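Local atomic coordinates of probable uracil-DNA glycosylase (PDB entry 5X55), a protein that belongs to the uracil-DNA glycosylase superfamily and folds as an alpha/beta protein around a central four-stranded parallel sheet, here in a mimivirus version. Residues 251-259 / 272-283; 287-296 / 310-319. All coordinates share one frame; numbering follows the deposited sequence.

Contact 1 (251-259 / 272-283)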
loop_
_atom_site.group_PDB
_atom_site.type_symbol
_atom_site.label_atom_id
_atom_site.label_comp_id
_atom_site.label_asym_id
_atom_site.label_seq_id
_atom_site.Cartn_x
_atom_site.Cartn_y
_atom_site.Cartn_z
ATOM N N THR A 251 7.997 -6.266 -2.647
ATOM C CA THR A 251 7.591 -4.867 -2.591
ATOM C C THR A 251 6.289 -4.774 -1.791
ATOM O O THR A 251 5.221 -5.172 -2.273
ATOM C CB THR A 251 7.437 -4.276 -3.992
ATOM O OG1 THR A 251 8.512 -4.731 -4.822
ATOM C CG2 THR A 251 7.504 -2.750 -3.913
ATOM N N PHE A 252 6.376 -4.235 -0.573
ATOM C CA PHE A 252 5.247 -4.186 0.365
ATOM C C PHE A 252 4.474 -2.892 0.120
ATOM O O PHE A 252 4.744 -1.853 0.719
ATOM C CB PHE A 252 5.759 -4.276 1.799
ATOM C CG PHE A 252 4.685 -4.451 2.851
ATOM C CD1 PHE A 252 3.990 -5.648 2.968
ATOM C CD2 PHE A 252 4.427 -3.443 3.768
ATOM C CE1 PHE A 252 3.034 -5.831 3.955
ATOM C CE2 PHE A 252 3.465 -3.618 4.765
ATOM C CZ PHE A 252 2.764 -4.821 4.855
ATOM N N MET A 253 3.494 -2.961 -0.762
ATOM C CA MET A 253 2.782 -1.780 -1.240
ATOM C C MET A 253 1.424 -1.759 -0.564
ATOM O O MET A 253 0.499 -2.443 -1.001
ATOM C CB MET A 253 2.639 -1.805 -2.759
ATOM C CG MET A 253 3.951 -2.040 -3.519
ATOM S SD MET A 253 3.714 -1.934 -5.315
ATOM C CE MET A 253 3.379 -0.166 -5.453
ATOM N N ILE A 254 1.301 -0.957 0.492
ATOM C CA ILE A 254 0.057 -0.818 1.236
ATOM C C ILE A 254 -0.380 0.645 1.227
ATOM O O ILE A 254 0.412 1.561 0.991
ATOM C CB ILE A 254 0.201 -1.315 2.688
ATOM C CG1 ILE A 254 1.302 -0.524 3.396
ATOM C CG2 ILE A 254 0.503 -2.795 2.735
ATOM C CD1 ILE A 254 1.273 -0.646 4.896
ATOM N N ASN A 255 -1.662 0.853 1.513
ATOM C CA ASN A 255 -2.234 2.168 1.760
ATOM C C ASN A 255 -2.330 2.402 3.269
ATOM O O ASN A 255 -2.786 1.524 4.004
ATOM C CB ASN A 255 -3.612 2.274 1.112
ATOM C CG ASN A 255 -3.555 2.254 -0.411
ATOM O OD1 ASN A 255 -2.777 2.983 -1.013
ATOM N ND2 ASN A 255 -4.392 1.430 -1.038
ATOM N N SER A 256 -1.908 3.588 3.732
ATOM C CA SER A 256 -1.974 3.867 5.164
ATOM C C SER A 256 -3.416 3.874 5.682
ATOM O O SER A 256 -3.655 3.572 6.857
ATOM C CB SER A 256 -1.292 5.198 5.461
ATOM O OG SER A 256 -1.917 6.243 4.736
ATOM N N ALA A 257 -4.382 4.223 4.835
ATOM C CA ALA A 257 -5.799 4.014 5.107
ATOM C C ALA A 257 -6.237 2.777 4.333
ATOM O O ALA A 257 -6.295 2.796 3.099
ATOM C CB ALA A 257 -6.636 5.225 4.702
ATOM N N PHE A 258 -6.573 1.713 5.048
ATOM C CA PHE A 258 -6.842 0.465 4.350
ATOM C C PHE A 258 -8.188 0.432 3.638
ATOM O O PHE A 258 -8.376 -0.436 2.775
ATOM C CB PHE A 258 -6.725 -0.712 5.326
ATOM C CG PHE A 258 -5.300 -1.121 5.603
ATOM C CD1 PHE A 258 -4.458 -0.303 6.343
ATOM C CD2 PHE A 258 -4.798 -2.305 5.107
ATOM C CE1 PHE A 258 -3.142 -0.683 6.593
ATOM C CE2 PHE A 258 -3.487 -2.686 5.351
ATOM C CZ PHE A 258 -2.662 -1.880 6.094
ATOM N N THR A 259 -9.115 1.339 3.947
ATOM C CA THR A 259 -10.436 1.312 3.332
ATOM C C THR A 259 -10.885 2.711 2.930
ATOM O O THR A 259 -10.377 3.718 3.417
ATOM C CB THR A 259 -11.495 0.721 4.275
ATOM O OG1 THR A 259 -11.502 1.462 5.502
ATOM C CG2 THR A 259 -11.196 -0.738 4.572
ATOM N N TRP A 272 -7.653 4.163 10.396
ATOM C CA TRP A 272 -6.587 3.157 10.406
ATOM C C TRP A 272 -5.252 3.651 10.955
ATOM O O TRP A 272 -4.267 2.897 10.901
ATOM C CB TRP A 272 -6.374 2.607 8.996
ATOM C CG TRP A 272 -7.569 1.856 8.481
ATOM C CD1 TRP A 272 -8.615 2.365 7.775
ATOM C CD2 TRP A 272 -7.827 0.456 8.637
ATOM N NE1 TRP A 272 -9.514 1.366 7.485
ATOM C CE2 TRP A 272 -9.054 0.187 8.016
ATOM C CE3 TRP A 272 -7.138 -0.597 9.261
ATOM C CZ2 TRP A 272 -9.606 -1.093 7.981
ATOM C CZ3 TRP A 272 -7.687 -1.864 9.232
ATOM C CH2 TRP A 272 -8.902 -2.104 8.591
ATOM N N GLU A 273 -5.195 4.873 11.502
ATOM C CA GLU A 273 -3.908 5.501 11.812
ATOM C C GLU A 273 -3.132 4.711 12.861
ATOM O O GLU A 273 -1.912 4.535 12.736
ATOM C CB GLU A 273 -4.113 6.955 12.277
ATOM C CG GLU A 273 -4.543 7.944 11.165
ATOM C CD GLU A 273 -4.620 9.421 11.615
ATOM O OE1 GLU A 273 -5.121 9.729 12.725
ATOM O OE2 GLU A 273 -4.167 10.288 10.839
ATOM N N SER A 274 -3.813 4.221 13.902
ATOM C CA SER A 274 -3.087 3.480 14.925
ATOM C C SER A 274 -2.658 2.109 14.409
ATOM O O SER A 274 -1.574 1.623 14.749
ATOM C CB SER A 274 -3.939 3.333 16.190
ATOM O OG SER A 274 -4.307 4.600 16.685
ATOM N N PHE A 275 -3.506 1.469 13.611
ATOM C CA PHE A 275 -3.143 0.185 13.027
ATOM C C PHE A 275 -1.924 0.331 12.132
ATOM O O PHE A 275 -0.959 -0.424 12.258
ATOM C CB PHE A 275 -4.331 -0.389 12.250
ATOM C CG PHE A 275 -4.069 -1.746 11.651
ATOM C CD1 PHE A 275 -4.258 -2.894 12.404
ATOM C CD2 PHE A 275 -3.650 -1.868 10.332
ATOM C CE1 PHE A 275 -4.030 -4.163 11.856
ATOM C CE2 PHE A 275 -3.425 -3.120 9.767
ATOM C CZ PHE A 275 -3.606 -4.277 10.534
ATOM N N THR A 276 -1.936 1.327 11.244
ATOM C CA THR A 276 -0.798 1.538 10.352
ATOM C C THR A 276 0.455 1.941 11.131
ATOM O O THR A 276 1.563 1.489 10.811
ATOM C CB THR A 276 -1.153 2.580 9.287
ATOM O OG1 THR A 276 -2.276 2.119 8.524
ATOM C CG2 THR A 276 0.025 2.807 8.335
ATOM N N ALA A 277 0.303 2.753 12.183
ATOM C CA ALA A 277 1.467 3.095 12.996
ATOM C C ALA A 277 2.067 1.854 13.636
ATOM O O ALA A 277 3.290 1.670 13.627
ATOM C CB ALA A 277 1.090 4.122 14.063
ATOM N N ASP A 278 1.219 0.968 14.176
ATOM C CA ASP A 278 1.730 -0.276 14.742
ATOM C C ASP A 278 2.324 -1.193 13.672
ATOM O O ASP A 278 3.248 -1.958 13.959
ATOM C CB ASP A 278 0.622 -0.999 15.510
ATOM C CG ASP A 278 0.392 -0.418 16.896
ATOM O OD1 ASP A 278 1.302 0.253 17.429
ATOM O OD2 ASP A 278 -0.704 -0.635 17.453
ATOM N N LEU A 279 1.822 -1.136 12.443
ATOM C CA LEU A 279 2.409 -1.944 11.380
ATOM C C LEU A 279 3.815 -1.456 11.035
ATOM O O LEU A 279 4.766 -2.255 10.959
ATOM C CB LEU A 279 1.481 -1.919 10.163
ATOM C CG LEU A 279 1.895 -2.598 8.861
ATOM C CD1 LEU A 279 2.422 -4.017 9.109
ATOM C CD2 LEU A 279 0.699 -2.591 7.885
ATOM N N ILE A 280 3.970 -0.134 10.863
ATOM C CA ILE A 280 5.292 0.442 10.603
ATOM C C ILE A 280 6.243 0.106 11.742
ATOM O O ILE A 280 7.373 -0.359 11.522
ATOM C CB ILE A 280 5.206 1.974 10.410
ATOM C CG1 ILE A 280 4.122 2.396 9.394
ATOM C CG2 ILE A 280 6.576 2.560 10.074
ATOM C CD1 ILE A 280 4.366 1.956 8.024
ATOM N N ASP A 281 5.796 0.342 12.982
ATOM C CA ASP A 281 6.661 0.122 14.141
ATOM C C ASP A 281 7.043 -1.342 14.269
ATOM O O ASP A 281 8.185 -1.665 14.607
ATOM C CB ASP A 281 5.974 0.606 15.425
ATOM C CG ASP A 281 5.746 2.115 15.427
ATOM O OD1 ASP A 281 6.399 2.819 14.615
ATOM O OD2 ASP A 281 4.904 2.598 16.219
ATOM N N TYR A 282 6.093 -2.243 14.009
ATOM C CA TYR A 282 6.403 -3.663 14.045
ATOM C C TYR A 282 7.516 -4.000 13.061
ATOM O O TYR A 282 8.459 -4.737 13.393
ATOM C CB TYR A 282 5.144 -4.477 13.738
ATOM C CG TYR A 282 5.399 -5.961 13.728
ATOM C CD1 TYR A 282 5.361 -6.701 14.912
ATOM C CD2 TYR A 282 5.696 -6.625 12.548
ATOM C CE1 TYR A 282 5.603 -8.068 14.908
ATOM C CE2 TYR A 282 5.943 -7.991 12.536
ATOM C CZ TYR A 282 5.898 -8.703 13.713
ATOM O OH TYR A 282 6.134 -10.062 13.706
ATOM N N LEU A 283 7.424 -3.469 11.836
ATOM C CA LEU A 283 8.430 -3.818 10.832
ATOM C C LEU A 283 9.800 -3.257 11.208
ATOM O O LEU A 283 10.805 -3.977 11.171
ATOM C CB LEU A 283 8.000 -3.328 9.443
ATOM C CG LEU A 283 6.760 -3.985 8.826
ATOM C CD1 LEU A 283 6.399 -3.282 7.531
ATOM C CD2 LEU A 283 6.993 -5.457 8.575
#
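Thr276 OG1 donates to Ser256 O over 2.6 Å, tilted somewhat from the carbonyl plane, while its CG2 lies against the CB of Ser256; the hydroxyl of Ser256 is engaged by His298. A second hydrogen bond ties the loop residues Ser256 to Thr259 to the start of helix 273-286: Trp272 NE1 donates to Thr259 OG1 at 2.8 Å with an N-H...O angle of 158°, and the oxygen sits near the indole plane, at the ring edge. Thr259 OG1 is gripped a second time by His268.

Aromatic contacts centre on Phe258. Its CB stands over the middle of the six-membered ring of Trp272, 3.7 Å from the centroid, a CH-pi contact. The two rings themselves meet obliquely. Phe275, by contrast, turns its edge to a face of Phe258, a T-shaped pair with planes at 87° and centroids 5.5 Å apart. CG of Phe275 is anti to the backbone N (chi1 -178°), which carries the ring off the helix to that face.

In the alpha/beta fold of this superfamily, helix 273-286 covers one face of the parallel sheet beside its edge strand 251-255. The axes of 251-255 and 273-283 run nearly antiparallel and approach to 11.2 Å, and Trp272 holds the N-cap position.

Apolar packing fills the interval farther along. Leu279 CD2 meets Ile254 CD1 tip to tip at 3.6 Å, and the same methyl lies at the edges of the Phe258 and Phe252 rings. Leu283 CD1 approaches Phe252 CE2 at 4.0 Å. Ile254 CG2 rests on one face of the Phe252 ring, and helix 173-177 packs against both residues through Thr174.

Contact 2 (287-296 / 310-319)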
loop_
_atom_site.group_PDB
_atom_site.type_symbol
_atom_site.label_atom_id
_atom_site.label_comp_id
_atom_site.label_asym_id
_atom_site.label_seq_id
_atom_site.Cartn_x
_atom_site.Cartn_y
_atom_site.Cartn_z
ATOM N N TYR A 287 12.867 -5.948 12.065
ATOM C CA TYR A 287 13.636 -6.224 10.862
ATOM C C TYR A 287 14.605 -5.088 10.578
ATOM O O TYR A 287 14.467 -3.970 11.091
ATOM C CB TYR A 287 12.711 -6.463 9.650
ATOM C CG TYR A 287 11.811 -7.642 9.896
ATOM C CD1 TYR A 287 12.269 -8.942 9.693
ATOM C CD2 TYR A 287 10.538 -7.471 10.399
ATOM C CE1 TYR A 287 11.461 -10.031 9.956
ATOM C CE2 TYR A 287 9.727 -8.557 10.668
ATOM C CZ TYR A 287 10.204 -9.830 10.447
ATOM O OH TYR A 287 9.423 -10.918 10.705
ATOM N N ASP A 288 15.593 -5.382 9.744
ATOM C CA ASP A 288 16.643 -4.413 9.540
ATOM C C ASP A 288 16.846 -4.101 8.076
ATOM O O ASP A 288 16.593 -4.939 7.194
ATOM C CB ASP A 288 17.935 -4.882 10.175
ATOM C CG ASP A 288 17.860 -4.869 11.701
ATOM O OD1 ASP A 288 18.612 -5.633 12.351
ATOM O OD2 ASP A 288 17.048 -4.099 12.255
ATOM N N ASP A 289 17.264 -2.856 7.838
ATOM C CA ASP A 289 17.714 -2.455 6.518
ATOM C C ASP A 289 16.601 -2.629 5.479
ATOM O O ASP A 289 16.816 -3.161 4.382
ATOM C CB ASP A 289 18.954 -3.266 6.134
ATOM C CG ASP A 289 19.660 -2.712 4.938
ATOM O OD1 ASP A 289 19.990 -3.523 4.049
ATOM O OD2 ASP A 289 19.877 -1.481 4.895
ATOM N N LEU A 290 15.382 -2.245 5.852
ATOM C CA LEU A 290 14.314 -2.158 4.873
ATOM C C LEU A 290 14.496 -0.884 4.071
ATOM O O LEU A 290 15.195 0.043 4.489
ATOM C CB LEU A 290 12.943 -2.157 5.546
ATOM C CG LEU A 290 12.645 -3.328 6.481
ATOM C CD1 LEU A 290 11.221 -3.233 7.025
ATOM C CD2 LEU A 290 12.872 -4.662 5.799
ATOM N N ILE A 291 13.853 -0.829 2.913
ATOM C CA ILE A 291 13.823 0.390 2.119
ATOM C C ILE A 291 12.416 0.974 2.177
ATOM O O ILE A 291 11.443 0.296 1.824
ATOM C CB ILE A 291 14.259 0.131 0.674
ATOM C CG1 ILE A 291 15.662 -0.481 0.682
ATOM C CG2 ILE A 291 14.205 1.442 -0.111
ATOM C CD1 ILE A 291 16.047 -1.175 -0.603
ATOM N N PHE A 292 12.312 2.226 2.624
ATOM C CA PHE A 292 11.059 2.969 2.669
ATOM C C PHE A 292 11.067 4.025 1.572
ATOM O O PHE A 292 11.991 4.847 1.494
ATOM C CB PHE A 292 10.844 3.628 4.041
ATOM C CG PHE A 292 10.438 2.663 5.117
ATOM C CD1 PHE A 292 11.388 1.907 5.782
ATOM C CD2 PHE A 292 9.090 2.494 5.447
ATOM C CE1 PHE A 292 11.023 0.996 6.768
ATOM C CE2 PHE A 292 8.699 1.578 6.436
ATOM C CZ PHE A 292 9.673 0.821 7.096
ATOM N N VAL A 293 10.041 3.992 0.727
ATOM C CA VAL A 293 9.868 4.934 -0.371
ATOM C C VAL A 293 8.722 5.863 -0.006
ATOM O O VAL A 293 7.584 5.409 0.176
ATOM C CB VAL A 293 9.588 4.201 -1.689
ATOM C CG1 VAL A 293 9.358 5.186 -2.787
ATOM C CG2 VAL A 293 10.724 3.286 -2.022
ATOM N N ALA A 294 9.019 7.162 0.112
ATOM C CA ALA A 294 8.047 8.162 0.545
ATOM C C ALA A 294 7.700 9.070 -0.636
ATOM O O ALA A 294 8.457 9.981 -0.981
ATOM C CB ALA A 294 8.588 8.969 1.727
ATOM N N TRP A 295 6.546 8.823 -1.254
ATOM C CA TRP A 295 6.060 9.650 -2.347
ATOM C C TRP A 295 4.961 10.581 -1.808
ATOM O O TRP A 295 3.838 10.139 -1.528
ATOM C CB TRP A 295 5.552 8.768 -3.481
ATOM C CG TRP A 295 6.610 7.947 -4.217
ATOM C CD1 TRP A 295 7.946 8.227 -4.357
ATOM C CD2 TRP A 295 6.382 6.712 -4.926
ATOM N NE1 TRP A 295 8.561 7.240 -5.115
ATOM C CE2 TRP A 295 7.621 6.304 -5.472
ATOM C CE3 TRP A 295 5.246 5.920 -5.152
ATOM C CZ2 TRP A 295 7.757 5.140 -6.218
ATOM C CZ3 TRP A 295 5.384 4.754 -5.911
ATOM C CH2 TRP A 295 6.634 4.376 -6.426
ATOM N N GLY A 296 5.283 11.870 -1.673
ATOM C CA GLY A 296 4.358 12.835 -1.122
ATOM C C GLY A 296 4.556 13.062 0.371
ATOM O O GLY A 296 5.242 12.313 1.077
ATOM N N LYS A 310 19.012 2.966 10.661
ATOM C CA LYS A 310 18.708 1.555 10.628
ATOM C C LYS A 310 18.035 1.147 9.317
ATOM O O LYS A 310 18.033 -0.041 8.961
ATOM C CB LYS A 310 17.792 1.271 11.815
ATOM C CG LYS A 310 17.900 -0.054 12.471
ATOM C CD LYS A 310 16.525 -0.584 12.820
ATOM C CE LYS A 310 16.706 -1.595 13.900
ATOM N NZ LYS A 310 17.994 -2.348 13.713
ATOM N N HIS A 311 17.445 2.110 8.611
ATOM C CA HIS A 311 16.655 1.845 7.423
ATOM C C HIS A 311 16.885 2.965 6.425
ATOM O O HIS A 311 17.219 4.097 6.792
ATOM C CB HIS A 311 15.151 1.741 7.733
ATOM C CG HIS A 311 14.799 0.625 8.661
ATOM N ND1 HIS A 311 14.768 -0.692 8.257
ATOM C CD2 HIS A 311 14.457 0.629 9.973
ATOM C CE1 HIS A 311 14.427 -1.456 9.281
ATOM N NE2 HIS A 311 14.226 -0.678 10.333
ATOM N N TYR A 312 16.652 2.644 5.160
ATOM C CA TYR A 312 16.930 3.540 4.045
ATOM C C TYR A 312 15.623 4.164 3.549
ATOM O O TYR A 312 14.709 3.439 3.142
ATOM C CB TYR A 312 17.633 2.748 2.947
ATOM C CG TYR A 312 18.035 3.515 1.718
ATOM C CD1 TYR A 312 18.724 4.722 1.808
ATOM C CD2 TYR A 312 17.751 3.010 0.458
ATOM C CE1 TYR A 312 19.107 5.415 0.661
ATOM C CE2 TYR A 312 18.129 3.690 -0.690
ATOM C CZ TYR A 312 18.804 4.886 -0.587
ATOM O OH TYR A 312 19.168 5.536 -1.748
ATOM N N ILE A 313 15.540 5.502 3.579
ATOM C CA ILE A 313 14.323 6.244 3.239
ATOM C C ILE A 313 14.582 7.119 2.019
ATOM O O ILE A 313 15.484 7.967 2.033
ATOM C CB ILE A 313 13.821 7.104 4.407
ATOM C CG1 ILE A 313 13.622 6.246 5.665
ATOM C CG2 ILE A 313 12.522 7.786 4.013
ATOM C CD1 ILE A 313 13.371 7.042 6.929
ATOM N N ILE A 314 13.761 6.945 0.988
ATOM C CA ILE A 314 13.867 7.648 -0.295
ATOM C C ILE A 314 12.624 8.505 -0.429
ATOM O O ILE A 314 11.503 7.980 -0.360
ATOM C CB ILE A 314 13.948 6.666 -1.476
ATOM C CG1 ILE A 314 15.177 5.768 -1.389
ATOM C CG2 ILE A 314 13.937 7.400 -2.799
ATOM C CD1 ILE A 314 15.119 4.623 -2.422
ATOM N N THR A 315 12.810 9.811 -0.637
ATOM C CA THR A 315 11.710 10.764 -0.574
ATOM C C THR A 315 11.655 11.633 -1.823
ATOM O O THR A 315 12.677 12.149 -2.277
ATOM C CB THR A 315 11.831 11.667 0.666
ATOM O OG1 THR A 315 11.985 10.856 1.834
ATOM C CG2 THR A 315 10.587 12.478 0.827
ATOM N N SER A 316 10.452 11.830 -2.342
ATOM C CA SER A 316 10.224 12.765 -3.435
ATOM C C SER A 316 8.767 13.204 -3.381
ATOM O O SER A 316 8.019 12.819 -2.479
ATOM C CB SER A 316 10.538 12.116 -4.777
ATOM O OG SER A 316 9.489 11.215 -5.102
ATOM N N SER A 317 8.355 13.991 -4.372
ATOM C CA SER A 317 6.940 14.306 -4.487
ATOM C C SER A 317 6.167 13.098 -5.024
ATOM O O SER A 317 6.732 12.112 -5.517
ATOM C CB SER A 317 6.714 15.515 -5.398
ATOM O OG SER A 317 6.717 15.131 -6.772
ATOM N N HIS A 318 4.846 13.217 -4.948
ATOM C CA HIS A 318 3.943 12.152 -5.345
ATOM C C HIS A 318 3.840 12.063 -6.870
ATOM O O HIS A 318 3.905 13.085 -7.566
ATOM C CB HIS A 318 2.564 12.413 -4.743
ATOM C CG HIS A 318 1.620 11.250 -4.813
ATOM N ND1 HIS A 318 0.853 10.979 -5.925
ATOM C CD2 HIS A 318 1.283 10.316 -3.891
ATOM C CE1 HIS A 318 0.091 9.925 -5.692
ATOM N NE2 HIS A 318 0.340 9.496 -4.469
ATOM N N PRO A 319 3.655 10.856 -7.411
ATOM C CA PRO A 319 3.581 10.694 -8.871
ATOM C C PRO A 319 2.279 11.140 -9.493
ATOM O O PRO A 319 2.159 11.071 -10.722
ATOM C CB PRO A 319 3.754 9.178 -9.063
ATOM C CG PRO A 319 3.227 8.592 -7.819
ATOM C CD PRO A 319 3.693 9.548 -6.731
#
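Leu290 N donates to His311 ND1 over 2.9 Å, with the donor only 3° out of the imidazole plane, so the ring is held by its edge. His311 CG lies beside its own backbone N, opposite the carbonyl carbon (chi1 -62°), which brings ND1 to that amide. Phe292 turns its ring edge toward a face of the same imidazole, planes at 79°. Nearby, Asp289 N bonds to Lys310 O, and Asp288 OD2 forms a salt bridge with Lys310 NZ, modelled very short.

From Tyr312 N to Gly296 N, six backbone hydrogen bonds join strands 291-295 and 312-316 in parallel register, their axes 4.6 Å apart. On one face Ile291 CG2 touches Tyr312 CD2 at 3.9 Å and Ile314 CD1; on the other Phe292 CB meets Ile313 CG1. Pro319 CD packs on Trp295 CB at 3.8 Å.

Helix 297-303 makes the beta-alpha-beta crossover and packs through Cys303 on Phe292, Ala294 and Ile313. Helix 350-360 lies against Ile291, Ile314 and Ser316, on the opposite face, and its His357 stacks on Tyr312.

Because ND1 accepts the amide hydrogen of Leu290, it is probably unprotonated, consistent with a neutral ring carrying its proton on NE2.

Contact 1 closes before contact 2 opens along the chain, and their centres are about 14 Å apart. Helix 273-286 is followed, after the short loop 287-290, by strand 291-295, so the helix of contact 1 and the first strand of contact 2 are neighbours in the chain. Both contacts reach the same parallel sheet, ordered 251-255, 185-189, 291-295, 312-316: contact 1 covers an outer strand with a helix, whereas contact 2 pairs the two strands at the other side. They touch directly where Leu283 CB packs on Leu290 CD1 at 4.0 Å. All four segments belong to the uracil-DNA glycosylase superfamily part of the chain, and together they take in both outermost strands of the sheet, with 185-189 linking them.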